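Local atomic coordinates of putative ATP binding component of ABC-transporter (PDB entry 2R5O), a protein that probably powers O-antigen export as the ATP-binding component of an ABC transporter, this chain being its C-terminal, carbohydrate-binding domain with an immunoglobulin fold. Residues 85-93 against 101-109; 135-146 against 159-170. One frame throughout, in Å; residues are numbered along the deposited sequence. Where two conformers were deposited one is given.

Contact 1: 85-93 against 101-109; sequences DCVVPGILI and LYGTNSFLA. With NA (sodium ion), chain G.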
loop_
_atom_site.group_PDB
_atom_site.type_symbol
_atom_site.label_atom_id
_atom_site.label_comp_id
_atom_site.label_asym_id
_atom_site.label_seq_id
_atom_site.Cartn_x
_atom_site.Cartn_y
_atom_site.Cartn_z
ATOM N N ASP A 85 13.382 19.994 -23.529
ATOM C CA ASP A 85 12.986 18.839 -24.353
ATOM C C ASP A 85 12.209 17.748 -23.605
ATOM O O ASP A 85 11.402 17.036 -24.210
ATOM C CB ASP A 85 14.213 18.203 -25.016
ATOM C CG ASP A 85 14.910 19.139 -25.987
ATOM O OD1 ASP A 85 14.240 19.997 -26.608
ATOM O OD2 ASP A 85 16.144 18.995 -26.141
ATOM N N CYS A 86 12.458 17.599 -22.299
ATOM C CA CYS A 86 11.896 16.500 -21.527
ATOM C C CYS A 86 11.673 16.889 -20.069
ATOM O O CYS A 86 12.596 16.847 -19.257
ATOM C CB CYS A 86 12.802 15.269 -21.615
ATOM S SG CYS A 86 12.184 13.787 -20.759
ATOM N N VAL A 87 10.459 17.303 -19.745
ATOM C CA VAL A 87 10.139 17.730 -18.380
ATOM C C VAL A 87 9.429 16.568 -17.689
ATOM O O VAL A 87 8.656 15.830 -18.314
ATOM C CB VAL A 87 9.336 19.038 -18.307
ATOM C CG1 VAL A 87 10.093 20.138 -19.058
ATOM C CG2 VAL A 87 7.927 18.905 -18.908
ATOM N N VAL A 88 9.684 16.433 -16.395
ATOM C CA VAL A 88 9.293 15.262 -15.649
ATOM C C VAL A 88 8.726 15.716 -14.309
ATOM O O VAL A 88 9.457 15.989 -13.357
ATOM C CB VAL A 88 10.510 14.359 -15.419
ATOM C CG1 VAL A 88 10.129 13.140 -14.610
ATOM C CG2 VAL A 88 11.106 13.918 -16.773
ATOM N N PRO A 89 7.397 15.847 -14.234
ATOM C CA PRO A 89 6.739 16.102 -12.961
ATOM C C PRO A 89 6.743 14.860 -12.095
ATOM O O PRO A 89 6.752 13.750 -12.617
ATOM C CB PRO A 89 5.317 16.471 -13.354
ATOM C CG PRO A 89 5.129 15.829 -14.668
ATOM C CD PRO A 89 6.450 15.820 -15.361
ATOM N N GLY A 90 6.669 15.030 -10.784
ATOM C CA GLY A 90 6.632 13.904 -9.884
ATOM C C GLY A 90 5.936 14.207 -8.589
ATOM O O GLY A 90 5.723 15.368 -8.231
ATOM N N ILE A 91 5.660 13.141 -7.854
ATOM C CA ILE A 91 5.044 13.221 -6.541
ATOM C C ILE A 91 5.757 12.284 -5.556
ATOM O O ILE A 91 6.310 11.236 -5.953
ATOM C CB ILE A 91 3.560 12.829 -6.595
ATOM C CG1 ILE A 91 3.330 11.457 -7.247
ATOM C CG2 ILE A 91 2.749 13.924 -7.253
ATOM C CD1 ILE A 91 1.899 10.981 -7.004
ATOM N N LEU A 92 5.682 12.640 -4.270
ATOM C CA LEU A 92 6.132 11.821 -3.147
ATOM C C LEU A 92 5.036 11.875 -2.082
ATOM O O LEU A 92 4.457 12.912 -1.857
ATOM C CB LEU A 92 7.434 12.333 -2.530
ATOM C CG LEU A 92 8.610 12.616 -3.463
ATOM C CD1 LEU A 92 9.708 13.366 -2.664
ATOM C CD2 LEU A 92 9.173 11.349 -4.052
ATOM N N ILE A 93 4.801 10.740 -1.414
ATOM C CA ILE A 93 3.875 10.640 -0.298
ATOM C C ILE A 93 4.619 9.950 0.838
ATOM O O ILE A 93 5.195 8.875 0.649
ATOM C CB ILE A 93 2.597 9.876 -0.677
ATOM C CG1 ILE A 93 1.881 10.546 -1.868
ATOM C CG2 ILE A 93 1.670 9.768 0.532
ATOM C CD1 ILE A 93 0.680 9.770 -2.389
ATOM N N LEU A 101 6.280 6.338 1.557
ATOM C CA LEU A 101 5.205 5.413 1.164
ATOM C C LEU A 101 5.158 5.162 -0.329
ATOM O O LEU A 101 5.027 4.009 -0.757
ATOM C CB LEU A 101 3.851 5.901 1.648
ATOM C CG LEU A 101 3.697 5.948 3.165
ATOM C CD1 LEU A 101 2.431 6.733 3.531
ATOM C CD2 LEU A 101 3.645 4.554 3.708
ATOM N N TYR A 102 5.241 6.222 -1.128
ATOM C CA TYR A 102 5.128 6.075 -2.588
ATOM C C TYR A 102 5.714 7.280 -3.261
ATOM O O TYR A 102 5.513 8.389 -2.803
ATOM C CB TYR A 102 3.669 5.956 -3.000
ATOM C CG TYR A 102 3.421 5.883 -4.495
ATOM C CD1 TYR A 102 3.874 4.812 -5.224
ATOM C CD2 TYR A 102 2.713 6.888 -5.171
ATOM C CE1 TYR A 102 3.624 4.693 -6.563
ATOM C CE2 TYR A 102 2.447 6.781 -6.531
ATOM C CZ TYR A 102 2.886 5.668 -7.235
ATOM O OH TYR A 102 2.574 5.548 -8.565
ATOM N N GLY A 103 6.446 7.062 -4.335
ATOM C CA GLY A 103 6.884 8.128 -5.205
ATOM C C GLY A 103 6.895 7.666 -6.626
ATOM O O GLY A 103 7.122 6.490 -6.914
ATOM N N THR A 104 6.657 8.613 -7.521
ATOM C CA THR A 104 6.711 8.342 -8.948
ATOM C C THR A 104 6.908 9.639 -9.692
ATOM O O THR A 104 6.954 10.719 -9.114
ATOM C CB THR A 104 5.442 7.579 -9.423
ATOM O OG1 THR A 104 5.659 7.097 -10.764
ATOM C CG2 THR A 104 4.191 8.444 -9.367
ATOM N N ASN A 105 7.021 9.518 -11.000
ATOM C CA ASN A 105 7.077 10.675 -11.862
ATOM C C ASN A 105 6.428 10.306 -13.185
ATOM O O ASN A 105 5.977 9.185 -13.366
ATOM C CB ASN A 105 8.509 11.209 -11.974
ATOM C CG ASN A 105 9.453 10.264 -12.654
ATOM O OD1 ASN A 105 9.100 9.544 -13.570
ATOM N ND2 ASN A 105 10.725 10.327 -12.238
ATOM N N SER A 106 6.337 11.241 -14.120
ATOM C CA SER A 106 5.642 10.989 -15.361
ATOM C C SER A 106 6.212 9.804 -16.113
ATOM O O SER A 106 5.467 9.061 -16.766
ATOM C CB SER A 106 5.640 12.222 -16.250
ATOM O OG SER A 106 6.952 12.705 -16.463
ATOM N N PHE A 107 7.535 9.688 -16.105
ATOM C CA PHE A 107 8.227 8.627 -16.812
ATOM C C PHE A 107 7.946 7.251 -16.194
ATOM O O PHE A 107 7.564 6.304 -16.887
ATOM C CB PHE A 107 9.719 8.944 -16.824
ATOM C CG PHE A 107 10.531 7.932 -17.583
ATOM C CD1 PHE A 107 10.475 7.871 -18.973
ATOM C CD2 PHE A 107 11.285 7.001 -16.906
ATOM C CE1 PHE A 107 11.222 6.927 -19.687
ATOM C CE2 PHE A 107 12.032 6.032 -17.625
ATOM C CZ PHE A 107 11.963 6.006 -19.003
ATOM N N LEU A 108 8.125 7.142 -14.885
ATOM C CA LEU A 108 7.863 5.870 -14.202
ATOM C C LEU A 108 6.382 5.499 -14.243
ATOM O O LEU A 108 6.018 4.356 -14.538
ATOM C CB LEU A 108 8.369 5.898 -12.760
ATOM C CG LEU A 108 9.857 6.148 -12.604
ATOM C CD1 LEU A 108 10.209 6.148 -11.109
ATOM C CD2 LEU A 108 10.678 5.105 -13.371
ATOM N N ALA A 109 5.506 6.435 -13.924
ATOM C CA ALA A 109 4.080 6.113 -13.797
ATOM C C ALA A 109 3.500 5.634 -15.104
ATOM O O ALA A 109 2.640 4.741 -15.111
ATOM C CB ALA A 109 3.294 7.280 -13.291
HETATM NA NA NA G . 3.389 3.386 -9.885
HETATM O O HOH W 1 5.771 4.438 -10.744
HETATM O O HOH W 2 1.853 3.565 -12.099
#
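The antiparallel beta hairpin of strands 84-95 and 100-105 forms part of one sheet of the immunoglobulin-like Wzt C-terminal domain, and Ile91 and Thr104 are a hydrogen-bonded pair at its middle: Ile91 N reaches Thr104 O at 3.0 Å, and Thr104 N returns a bond to Ile91 O. Their side chains run side by side, Ile91 CG1 lying 3.8 Å from Thr104 CG2. Two glycines, Gly90 and Gly103, let the backbones come close; at Gly90 the CA is 3.8 Å from Asn105 CA. Near the turn, Leu101 and Tyr102 both face Ile93, a classic beta bulge in which Ile93 O takes the N-H of Leu101 and, on a lone pair in the carbonyl plane, that of Tyr102. At the other end the strand passes straight into helix 106-109. Ser106 N still bonds to Pro89 O, and the Ser106 hydroxyl sits against the proline ring, OG 3.3 Å from Pro89 CD. Asn105 is the N-cap: with CG between its backbone N and carbonyl carbon (chi1 66°), OD1 turns back to accept Leu108 N at 2.9 Å in a nearly straight bond (173°). Val88 CG1 packs obliquely against this amide, 3.5 Å from Asn105 CG. The Tyr102 ring carries Ile93 CD1 at its edge, and its OH binds a sodium ion lying in the ring plane at 2.7 Å. Two waters, one of them bonded to Thr104 OG1, and Asp179 of the second subunit are further ligands, while Ser182 of that subunit hydrogen-bonds the same hydroxyl. The arrangement is a bulged beta hairpin whose second strand runs into an N-capped helical turn, with a sodium site bridging the two subunits.

Contact 2: 135-146 against 159-170; sequences NSGDYLLSFGIS and RRYDSIILHVTK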
loop_
_atom_site.group_PDB
_atom_site.type_symbol
_atom_site.label_atom_id
_atom_site.label_comp_id
_atom_site.label_asym_id
_atom_site.label_seq_id
_atom_site.Cartn_x
_atom_site.Cartn_y
_atom_site.Cartn_z
ATOM N N ASN A 135 -4.084 3.770 5.395
ATOM C CA ASN A 135 -4.942 3.711 6.568
ATOM C C ASN A 135 -5.319 5.136 6.998
ATOM O O ASN A 135 -4.758 6.139 6.534
ATOM C CB ASN A 135 -4.217 2.968 7.708
ATOM C CG ASN A 135 -5.155 2.170 8.592
ATOM O OD1 ASN A 135 -6.376 2.302 8.491
ATOM N ND2 ASN A 135 -4.585 1.333 9.443
ATOM N N SER A 136 -6.290 5.246 7.891
ATOM C CA SER A 136 -6.652 6.562 8.423
ATOM C C SER A 136 -5.421 7.229 8.991
ATOM O O SER A 136 -4.569 6.548 9.594
ATOM C CB SER A 136 -7.646 6.447 9.581
ATOM O OG SER A 136 -8.890 5.958 9.133
ATOM N N GLY A 137 -5.311 8.548 8.813
ATOM C CA GLY A 137 -4.199 9.306 9.372
ATOM C C GLY A 137 -3.806 10.458 8.466
ATOM O O GLY A 137 -4.528 10.813 7.558
ATOM N N ASP A 138 -2.682 11.079 8.761
ATOM C CA ASP A 138 -2.179 12.260 8.051
ATOM C C ASP A 138 -0.904 11.884 7.291
ATOM O O ASP A 138 -0.060 11.121 7.810
ATOM C CB ASP A 138 -1.852 13.379 9.049
ATOM C CG ASP A 138 -3.086 14.037 9.647
ATOM O OD1 ASP A 138 -4.200 13.817 9.154
ATOM O OD2 ASP A 138 -2.914 14.790 10.634
ATOM N N TYR A 139 -0.757 12.429 6.094
ATOM C CA TYR A 139 0.363 12.121 5.226
ATOM C C TYR A 139 0.857 13.427 4.600
ATOM O O TYR A 139 0.142 14.431 4.521
ATOM C CB TYR A 139 -0.083 11.112 4.159
ATOM C CG TYR A 139 -0.636 9.840 4.779
ATOM C CD1 TYR A 139 0.197 8.812 5.181
ATOM C CD2 TYR A 139 -1.993 9.707 5.034
ATOM C CE1 TYR A 139 -0.279 7.679 5.763
ATOM C CE2 TYR A 139 -2.505 8.565 5.615
ATOM C CZ TYR A 139 -1.631 7.543 5.992
ATOM O OH TYR A 139 -2.090 6.394 6.580
ATOM N N LEU A 140 2.088 13.380 4.117
ATOM C CA LEU A 140 2.754 14.510 3.519
ATOM C C LEU A 140 2.973 14.286 2.048
ATOM O O LEU A 140 3.569 13.264 1.644
ATOM C CB LEU A 140 4.104 14.757 4.178
ATOM C CG LEU A 140 4.092 14.966 5.695
ATOM C CD1 LEU A 140 5.479 15.091 6.258
ATOM C CD2 LEU A 140 3.243 16.180 6.069
ATOM N N LEU A 141 2.496 15.225 1.239
ATOM C CA LEU A 141 2.606 15.173 -0.219
ATOM C C LEU A 141 3.619 16.199 -0.695
ATOM O O LEU A 141 3.664 17.330 -0.207
ATOM C CB LEU A 141 1.235 15.467 -0.849
ATOM C CG LEU A 141 1.149 15.601 -2.369
ATOM C CD1 LEU A 141 1.466 14.311 -3.077
ATOM C CD2 LEU A 141 -0.241 16.116 -2.751
ATOM N N SER A 142 4.406 15.793 -1.686
ATOM C CA SER A 142 5.328 16.660 -2.435
ATOM C C SER A 142 4.975 16.656 -3.916
ATOM O O SER A 142 4.635 15.614 -4.460
ATOM C CB SER A 142 6.762 16.098 -2.338
ATOM O OG SER A 142 7.176 15.928 -0.994
ATOM N N PHE A 143 5.096 17.826 -4.556
ATOM C CA PHE A 143 5.037 17.949 -5.995
ATOM C C PHE A 143 6.389 18.482 -6.460
ATOM O O PHE A 143 6.911 19.426 -5.839
ATOM C CB PHE A 143 3.979 18.939 -6.452
ATOM C CG PHE A 143 2.550 18.453 -6.433
ATOM C CD1 PHE A 143 2.136 17.452 -7.258
ATOM C CD2 PHE A 143 1.608 19.079 -5.642
ATOM C CE1 PHE A 143 0.822 17.102 -7.339
ATOM C CE2 PHE A 143 0.279 18.704 -5.679
ATOM C CZ PHE A 143 -0.113 17.707 -6.539
ATOM N N GLY A 144 6.938 17.946 -7.540
ATOM C CA GLY A 144 8.190 18.418 -8.099
ATOM C C GLY A 144 8.156 18.472 -9.604
ATOM O O GLY A 144 7.378 17.760 -10.239
ATOM N N ILE A 145 9.011 19.319 -10.186
ATOM C CA ILE A 145 9.229 19.373 -11.643
ATOM C C ILE A 145 10.744 19.379 -11.884
ATOM O O ILE A 145 11.475 20.156 -11.265
ATOM C CB ILE A 145 8.479 20.585 -12.312
ATOM C CG1 ILE A 145 8.604 20.573 -13.834
ATOM C CG2 ILE A 145 8.911 21.886 -11.757
ATOM C CD1 ILE A 145 7.782 19.497 -14.505
ATOM N N SER A 146 11.184 18.502 -12.784
ATOM C CA SER A 146 12.571 18.345 -13.175
ATOM C C SER A 146 12.652 18.253 -14.671
ATOM O O SER A 146 11.632 18.173 -15.344
ATOM C CB SER A 146 13.149 17.090 -12.512
ATOM O OG SER A 146 12.940 17.109 -11.098
ATOM N N ARG A 159 10.976 21.976 -6.524
ATOM C CA ARG A 159 10.648 20.776 -5.764
ATOM C C ARG A 159 9.996 21.245 -4.487
ATOM O O ARG A 159 10.653 21.872 -3.647
ATOM C CB ARG A 159 11.914 19.978 -5.474
ATOM C CG ARG A 159 12.727 19.657 -6.738
ATOM C CD ARG A 159 11.954 18.790 -7.770
ATOM N NE ARG A 159 11.631 17.548 -7.122
ATOM C CZ ARG A 159 12.340 16.439 -7.185
ATOM N NH1 ARG A 159 13.268 16.259 -8.132
ATOM N NH2 ARG A 159 12.037 15.471 -6.346
ATOM N N ARG A 160 8.706 21.005 -4.345
ATOM C CA ARG A 160 7.911 21.520 -3.216
ATOM C C ARG A 160 7.694 20.381 -2.230
ATOM O O ARG A 160 6.640 19.722 -2.215
ATOM C CB ARG A 160 6.662 22.202 -3.736
ATOM C CG ARG A 160 7.064 23.319 -4.696
ATOM C CD ARG A 160 6.043 24.405 -4.968
ATOM N NE ARG A 160 5.827 25.227 -3.780
ATOM C CZ ARG A 160 5.267 26.426 -3.821
ATOM N NH1 ARG A 160 4.887 26.945 -4.963
ATOM N NH2 ARG A 160 5.077 27.097 -2.699
ATOM N N TYR A 161 8.751 20.111 -1.467
ATOM C CA TYR A 161 8.851 18.892 -0.689
ATOM C C TYR A 161 8.057 19.050 0.617
ATOM O O TYR A 161 8.139 20.065 1.316
ATOM C CB TYR A 161 10.327 18.634 -0.404
ATOM C CG TYR A 161 10.641 17.467 0.474
ATOM C CD1 TYR A 161 10.471 16.164 0.048
ATOM C CD2 TYR A 161 11.204 17.672 1.725
ATOM C CE1 TYR A 161 10.821 15.087 0.897
ATOM C CE2 TYR A 161 11.535 16.640 2.545
ATOM C CZ TYR A 161 11.344 15.369 2.142
ATOM O OH TYR A 161 11.720 14.357 3.004
ATOM N N ASP A 162 7.265 18.020 0.928
ATOM C CA ASP A 162 6.425 17.954 2.117
ATOM C C ASP A 162 5.607 19.230 2.249
ATOM O O ASP A 162 5.510 19.847 3.313
ATOM C CB ASP A 162 7.246 17.716 3.385
ATOM C CG ASP A 162 7.791 16.299 3.511
ATOM O OD1 ASP A 162 7.356 15.400 2.809
ATOM O OD2 ASP A 162 8.683 16.131 4.393
ATOM N N SER A 163 4.989 19.618 1.135
ATOM C CA SER A 163 4.322 20.907 1.039
ATOM C C SER A 163 2.821 20.882 1.227
ATOM O O SER A 163 2.230 21.967 1.333
ATOM C CB SER A 163 4.662 21.553 -0.293
ATOM O OG SER A 163 4.249 20.724 -1.386
ATOM N N ILE A 164 2.220 19.700 1.285
ATOM C CA ILE A 164 0.778 19.581 1.425
ATOM C C ILE A 164 0.477 18.483 2.445
ATOM O O ILE A 164 1.119 17.416 2.414
ATOM C CB ILE A 164 0.116 19.262 0.053
ATOM C CG1 ILE A 164 0.355 20.398 -0.966
ATOM C CG2 ILE A 164 -1.381 18.962 0.216
ATOM C CD1 ILE A 164 0.193 19.961 -2.413
ATOM N N ILE A 165 -0.454 18.743 3.362
ATOM C CA ILE A 165 -0.914 17.713 4.300
ATOM C C ILE A 165 -2.183 17.085 3.735
ATOM O O ILE A 165 -3.097 17.780 3.266
ATOM C CB ILE A 165 -1.062 18.225 5.756
ATOM C CG1 ILE A 165 -1.415 17.066 6.687
ATOM C CG2 ILE A 165 -2.057 19.366 5.855
ATOM C CD1 ILE A 165 -1.134 17.349 8.144
ATOM N N LEU A 166 -2.226 15.755 3.757
ATOM C CA LEU A 166 -3.386 14.962 3.370
ATOM C C LEU A 166 -3.946 14.252 4.599
ATOM O O LEU A 166 -3.209 13.685 5.381
ATOM C CB LEU A 166 -2.986 13.877 2.365
ATOM C CG LEU A 166 -2.270 14.333 1.086
ATOM C CD1 LEU A 166 -1.943 13.148 0.193
ATOM C CD2 LEU A 166 -3.081 15.353 0.309
ATOM N N HIS A 167 -5.263 14.261 4.716
ATOM C CA HIS A 167 -5.981 13.542 5.765
ATOM C C HIS A 167 -6.722 12.413 5.113
ATOM O O HIS A 167 -7.416 12.659 4.123
ATOM C CB HIS A 167 -6.982 14.461 6.488
ATOM C CG HIS A 167 -6.395 15.758 6.932
ATOM N ND1 HIS A 167 -5.427 15.836 7.911
ATOM C CD2 HIS A 167 -6.630 17.030 6.535
ATOM C CE1 HIS A 167 -5.094 17.103 8.098
ATOM N NE2 HIS A 167 -5.807 17.847 7.274
ATOM N N VAL A 168 -6.591 11.191 5.629
ATOM C CA VAL A 168 -7.298 10.016 5.108
ATOM C C VAL A 168 -8.261 9.543 6.168
ATOM O O VAL A 168 -7.879 9.403 7.324
ATOM C CB VAL A 168 -6.310 8.857 4.726
ATOM C CG1 VAL A 168 -7.072 7.607 4.320
ATOM C CG2 VAL A 168 -5.387 9.310 3.588
ATOM N N THR A 169 -9.478 9.267 5.741
ATOM C CA THR A 169 -10.533 8.743 6.605
ATOM C C THR A 169 -11.059 7.386 6.110
ATOM O O THR A 169 -11.057 7.114 4.908
ATOM C CB THR A 169 -11.726 9.722 6.764
ATOM O OG1 THR A 169 -12.158 10.172 5.474
ATOM C CG2 THR A 169 -11.317 10.926 7.590
ATOM N N LYS A 170 -11.463 6.556 7.070
ATOM C CA LYS A 170 -12.083 5.244 6.848
ATOM C C LYS A 170 -13.058 4.988 7.990
ATOM O O LYS A 170 -13.011 5.645 9.050
ATOM C CB LYS A 170 -11.025 4.133 6.896
ATOM C CG LYS A 170 -9.899 4.218 5.908
ATOM C CD LYS A 170 -8.919 3.073 6.078
ATOM C CE LYS A 170 -9.540 1.743 5.720
ATOM N NZ LYS A 170 -9.864 1.629 4.265
HETATM O O HOH W 3 -10.940 7.779 9.847
HETATM O O HOH W 4 6.236 13.988 0.662
#
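Asp138 and His167 both hold CG beside the backbone N (chi1 -73° and -49°), which brings carboxylate and imidazole together across a non-hydrogen-bonded pair. His167 ND1 donates to Asp138 OD1 at 2.7 Å; the bond is nearly straight and lies in the ring plane, but meets the oxygen from above the carboxylate plane, the two planes being 64° apart. On the other face Val168 CG2 comes obliquely to Tyr139 CE2 at 3.6 Å, and the tyrosine OH bonds Asn135 O. Leu141 and Ile164 lie side by side, and Ile164 CD1 runs on to Phe143 CE2 at 3.5 Å. Here the register slips by two: Ser163 and Ile164 both face Leu141 in a classic beta bulge, and both their N-H groups go to Leu141 O. Ser142 OG accepts Asp162 N at 2.8 Å, fixing the corner, and a water joins this hydroxyl to Leu140 O and Asp162 OD1. Beyond it Arg159 folds back over Gly144, NE 3.7 Å from Gly144 CA, with a weak bond from NH1 to Ser146 OG. Strand 137-147 lies between strands 153-169 and 84-95, bonding to the latter through Ser142 with Leu92 and Gly144 with Gly90, while Leu141, Phe143, Ile164 and Leu166 pack inward on strands 48-57 and 71-80 of the opposing sheet.

In the fold
From the N terminus, the chain lays down strands 48-57 and 71-80 of the four-stranded sheet before turning the corner at Asp85 into contact 1, which closes the short loop between 93 and 101. Strand 123-131 then returns to the first sheet, and contact 2 closes a second hairpin, over residues 147-158. The two hairpins follow in series, neither enclosing the other. They join edge to edge: Gly90 N probably bonds Gly144 O, and Val88 N probably bonds Ser146 O, so strands 100-105, 84-95, 137-147 and 153-169 run on as one sheet. Leu101 packing on Tyr139 adds a side-chain tie between them.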